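Local structure of lactose Operon Repressor (Escherichia coli, 1JYE) at residues 68-73 and 96-101; 287-292 and 321-326. The protein represses transcription of the lactose operon by binding operator DNA, a hold that is probably relieved when a sugar inducer binds. The protein carries 1 engineered substitution. All coordinates share one frame; numbering follows the deposited sequence.

Contact 1: residues 68-73 and 96-101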
# COMPACT_ATOMS: atom_id res chain seq x y z
N THR A 68 -7.37 13.68 0.47
CA THR A 68 -6.14 12.94 0.21
C THR A 68 -5.89 12.44 -1.21
O THR A 68 -6.82 12.22 -1.98
CB THR A 68 -6.07 11.70 1.14
OG1 THR A 68 -4.86 10.98 0.88
CG2 THR A 68 -7.26 10.79 0.90
N SER A 69 -4.61 12.27 -1.52
CA SER A 69 -4.20 11.74 -2.81
C SER A 69 -4.70 10.29 -2.76
O SER A 69 -5.03 9.79 -1.68
CB SER A 69 -2.68 11.74 -2.94
OG SER A 69 -2.16 13.07 -2.94
N SER A 70 -4.73 9.63 -3.91
CA SER A 70 -5.21 8.25 -3.96
C SER A 70 -4.59 7.32 -2.93
O SER A 70 -3.37 7.28 -2.76
CB SER A 70 -4.98 7.67 -5.36
OG SER A 70 -5.36 6.31 -5.38
N LEU A 71 -5.43 6.57 -2.24
CA LEU A 71 -4.96 5.62 -1.23
C LEU A 71 -4.40 4.37 -1.89
O LEU A 71 -3.93 3.46 -1.22
CB LEU A 71 -6.09 5.26 -0.27
CG LEU A 71 -6.64 6.44 0.54
CD1 LEU A 71 -7.66 5.94 1.55
CD2 LEU A 71 -5.50 7.16 1.25
N ALA A 72 -4.46 4.33 -3.22
CA ALA A 72 -3.91 3.20 -3.97
C ALA A 72 -2.39 3.34 -3.92
O ALA A 72 -1.66 2.38 -4.15
CB ALA A 72 -4.40 3.23 -5.41
N LEU A 73 -1.94 4.56 -3.62
CA LEU A 73 -0.52 4.87 -3.51
C LEU A 73 -0.07 4.52 -2.09
O LEU A 73 -0.79 4.76 -1.12
CB LEU A 73 -0.29 6.37 -3.79
CG LEU A 73 -0.63 6.86 -5.20
CD1 LEU A 73 -0.67 8.38 -5.22
CD2 LEU A 73 0.40 6.33 -6.18
N VAL A 96 -13.34 11.16 4.88
CA VAL A 96 -12.24 11.13 3.93
C VAL A 96 -12.70 11.33 2.50
O VAL A 96 -13.61 10.64 2.02
CB VAL A 96 -11.48 9.78 4.01
CG1 VAL A 96 -10.26 9.81 3.09
CG2 VAL A 96 -11.06 9.51 5.45
N SER A 97 -12.07 12.28 1.81
CA SER A 97 -12.40 12.58 0.42
C SER A 97 -11.13 12.37 -0.40
O SER A 97 -10.09 12.96 -0.11
CB SER A 97 -12.89 14.02 0.28
OG SER A 97 -13.16 14.34 -1.08
N MET A 98 -11.22 11.52 -1.42
CA MET A 98 -10.06 11.25 -2.27
C MET A 98 -10.14 12.17 -3.48
O MET A 98 -11.12 12.14 -4.24
CB MET A 98 -10.06 9.78 -2.70
CG MET A 98 -8.67 9.17 -2.83
SD MET A 98 -8.71 7.35 -2.94
CE MET A 98 -9.17 7.15 -4.65
N VAL A 99 -9.12 12.99 -3.67
CA VAL A 99 -9.08 13.95 -4.76
C VAL A 99 -9.04 13.34 -6.15
O VAL A 99 -8.26 12.43 -6.43
CB VAL A 99 -7.89 14.92 -4.60
CG1 VAL A 99 -7.90 15.95 -5.72
CG2 VAL A 99 -7.98 15.60 -3.25
N GLU A 100 -9.90 13.86 -7.03
CA GLU A 100 -10.01 13.39 -8.41
C GLU A 100 -8.66 13.45 -9.13
O GLU A 100 -8.56 13.09 -10.30
CB GLU A 100 -11.04 14.24 -9.16
CG GLU A 100 -12.43 14.21 -8.54
CD GLU A 100 -13.44 15.03 -9.32
OE1 GLU A 100 -13.23 16.26 -9.47
OE2 GLU A 100 -14.44 14.45 -9.79
N ARG A 101 -7.64 13.92 -8.42
CA ARG A 101 -6.29 14.02 -8.97
C ARG A 101 -6.10 15.15 -9.97
O ARG A 101 -7.03 15.55 -10.67
CB ARG A 101 -5.88 12.70 -9.62
CG ARG A 101 -5.90 11.50 -8.69
CD ARG A 101 -5.51 10.21 -9.40
NE ARG A 101 -4.16 10.25 -9.96
CZ ARG A 101 -3.85 10.78 -11.14
NH1 ARG A 101 -4.80 11.32 -11.90
NH2 ARG A 101 -2.59 10.77 -11.56

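Contact 2: residues 287-292 and 321-326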
# COMPACT_ATOMS: atom_id res chain seq x y z
N THR A 287 18.78 0.02 0.11
CA THR A 287 19.27 1.16 0.89
C THR A 287 18.27 2.25 0.53
O THR A 287 17.97 2.45 -0.65
CB THR A 287 20.67 1.58 0.44
OG1 THR A 287 21.61 0.56 0.80
CG2 THR A 287 21.07 2.90 1.09
N THR A 288 17.77 2.97 1.53
CA THR A 288 16.76 3.97 1.26
C THR A 288 16.74 5.09 2.31
O THR A 288 17.54 5.10 3.24
CB THR A 288 15.38 3.28 1.20
OG1 THR A 288 14.35 4.22 0.88
CG2 THR A 288 15.07 2.60 2.54
N ILE A 289 15.81 6.03 2.13
CA ILE A 289 15.64 7.15 3.05
C ILE A 289 14.33 6.92 3.78
O ILE A 289 13.26 6.86 3.17
CB ILE A 289 15.55 8.49 2.30
CG1 ILE A 289 16.81 8.70 1.46
CG2 ILE A 289 15.34 9.62 3.29
CD1 ILE A 289 18.10 8.71 2.25
N LYS A 290 14.40 6.81 5.10
CA LYS A 290 13.20 6.57 5.88
C LYS A 290 12.35 7.81 6.13
O LYS A 290 12.83 8.82 6.64
CB LYS A 290 13.56 5.94 7.23
CG LYS A 290 12.36 5.74 8.15
CD LYS A 290 12.79 5.08 9.46
CE LYS A 290 11.60 4.86 10.38
NZ LYS A 290 12.01 4.15 11.62
N GLN A 291 11.08 7.71 5.75
CA GLN A 291 10.10 8.76 5.98
C GLN A 291 9.07 8.07 6.87
O GLN A 291 8.35 7.19 6.42
CB GLN A 291 9.42 9.22 4.69
CG GLN A 291 10.34 9.86 3.67
CD GLN A 291 9.59 10.69 2.66
OE1 GLN A 291 9.51 11.92 2.79
NE2 GLN A 291 9.01 10.04 1.66
N ASP A 292 9.02 8.47 8.14
CA ASP A 292 8.10 7.86 9.10
C ASP A 292 6.66 8.35 8.91
O ASP A 292 6.20 9.24 9.62
CB ASP A 292 8.59 8.16 10.52
CG ASP A 292 7.94 7.28 11.56
OD1 ASP A 292 8.49 7.19 12.68
OD2 ASP A 292 6.88 6.68 11.27
N VAL A 321 14.40 12.79 8.70
CA VAL A 321 14.46 11.57 7.90
C VAL A 321 15.83 10.99 8.20
O VAL A 321 16.68 11.66 8.79
CB VAL A 321 14.34 11.85 6.38
CG1 VAL A 321 12.98 12.46 6.07
CG2 VAL A 321 15.47 12.79 5.91
N SER A 322 16.05 9.74 7.80
CA SER A 322 17.34 9.11 8.05
C SER A 322 17.67 8.14 6.92
O SER A 322 16.80 7.72 6.17
CB SER A 322 17.32 8.36 9.38
OG SER A 322 16.37 7.30 9.36
N LEU A 323 18.96 7.82 6.81
CA LEU A 323 19.44 6.90 5.79
C LEU A 323 19.45 5.49 6.36
O LEU A 323 19.97 5.26 7.45
CB LEU A 323 20.86 7.28 5.37
CG LEU A 323 21.61 6.31 4.45
CD1 LEU A 323 20.97 6.31 3.07
CD2 LEU A 323 23.08 6.75 4.35
N VAL A 324 18.86 4.55 5.62
CA VAL A 324 18.83 3.16 6.05
C VAL A 324 19.74 2.41 5.09
O VAL A 324 19.39 2.20 3.93
CB VAL A 324 17.40 2.58 5.96
CG1 VAL A 324 17.40 1.12 6.40
CG2 VAL A 324 16.45 3.40 6.82
N LYS A 325 20.92 2.04 5.56
CA LYS A 325 21.88 1.34 4.71
C LYS A 325 21.61 -0.15 4.65
O LYS A 325 21.57 -0.82 5.68
CB LYS A 325 23.31 1.56 5.23
CG LYS A 325 23.77 3.01 5.20
CD LYS A 325 25.20 3.13 5.70
CE LYS A 325 25.66 4.58 5.75
NZ LYS A 325 27.06 4.69 6.24
N ARG A 326 21.42 -0.66 3.44
CA ARG A 326 21.18 -2.08 3.27
C ARG A 326 22.17 -2.72 2.30
O ARG A 326 23.38 -2.52 2.43
CB ARG A 326 19.72 -2.34 2.86
CG ARG A 326 18.72 -1.91 3.93
CD ARG A 326 17.41 -2.69 3.83
NE ARG A 326 16.46 -2.31 4.87
CZ ARG A 326 15.41 -1.52 4.68
NH1 ARG A 326 15.17 -1.00 3.48
NH2 ARG A 326 14.59 -1.25 5.68

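Contact 1: residues 68-73 and 96-101
Met98 reaches across to the turn that follows Thr68, laying CG and SD alongside the backbone of Ser70. CG sits 3.8 Å from Ser70 CA, and the sulfur meets Leu71 N at 3.4 Å in a weak but nearly straight hydrogen bond. A bend at chi3 (79°) takes the methyl away from the line of the chain, and CE ends near the hydroxyl of Ser70. Leu71 approaches the same sulfur with its branch point, the two side chains crossing at a slant. Thr68 sends CG2 between its own N and carbonyl carbon and onto CG1 of Val96, 3.8 Å off. Its OG1, anti to the backbone N (chi1 -180°), turns the other way and gives a 2.8 Å bond to a lone pair of Ser69 O; Asn125 also hydrogen-bonds this hydroxyl. Between the backbones, Thr68 N bonds Ser97 O at 2.9 Å, and Val99 N returns a bond to Thr68 O at 3.0 Å. Ser70 OG accepts from Ala72 N, making an ST turn within the type I turn that leads to helix 74-89. Engineered Leu84 of the second subunit packs on Leu71, Val96 and Met98. Strand 63-68, helix 74-89 and strand 93-98 form a beta-alpha-beta crossover, here at the C-terminal end of the parallel strands, as in Rossmann-like subdomains of the periplasmic-binding-protein fold.

Contact 2: residues 287-292 and 321-326
The guanidinium of Arg326 brings NH1 obliquely to within 3.7 Å of Thr288 CG2, while Val324 CG1 lies against one face, 3.6 Å from the plane and over its centre. Around the group, NH2 forms a salt bridge with Asp275, and NH1 bonds Leu286 O and Ser279 OG. The setting is an antiparallel strand pair, 288-290 beside 316-324, in the small mixed sheet of the periplasmic-binding-protein-like fold. Thr288 and Val324 make a hydrogen-bonded pair: Val324 N meets Thr288 O at 2.8 Å and almost straight (173°), and Thr288 N bonds Val324 O. Their side chains stand side by side on the face that carries the arginine, and Thr288 OG1 is held by Asp247. On the other face, Ile289 and Leu323 form the non-hydrogen-bonded pair and cross at a slant, CD1 to CD1 at 3.8 Å. Ile289 also puts CG2, anti to its backbone N, against Val321 CB at 3.9 Å. Beyond the regular pairing a side chain takes over: Thr287 OG1, which also hydrogen-bonds Thr329 OG1, accepts Arg326 N at 2.9 Å with an N-H...O angle of 162°.

Overall arrangement
Contact 1 and contact 2 sit on opposite sides of the chain's centre, 25 Å apart between centres and about 11 Å at their nearest atoms, so neither touches the other. Contact 1 belongs to a parallel sheet and faces the second subunit, whose Gln78 hydrogen-bonds Ala72 O. Contact 2 lies in the mixed sheet later in the chain, and no other protein chain of the assembly touches it. The side chain of Gln291 is about 3 Å from a glycerol, probably from the crystallisation liquor, and hydrogen-bonds both it and Asp274. In periplasmic sugar-binding proteins the ligand sits in the cleft between subdomains; this glycerol may mark such a pocket but does not prove one.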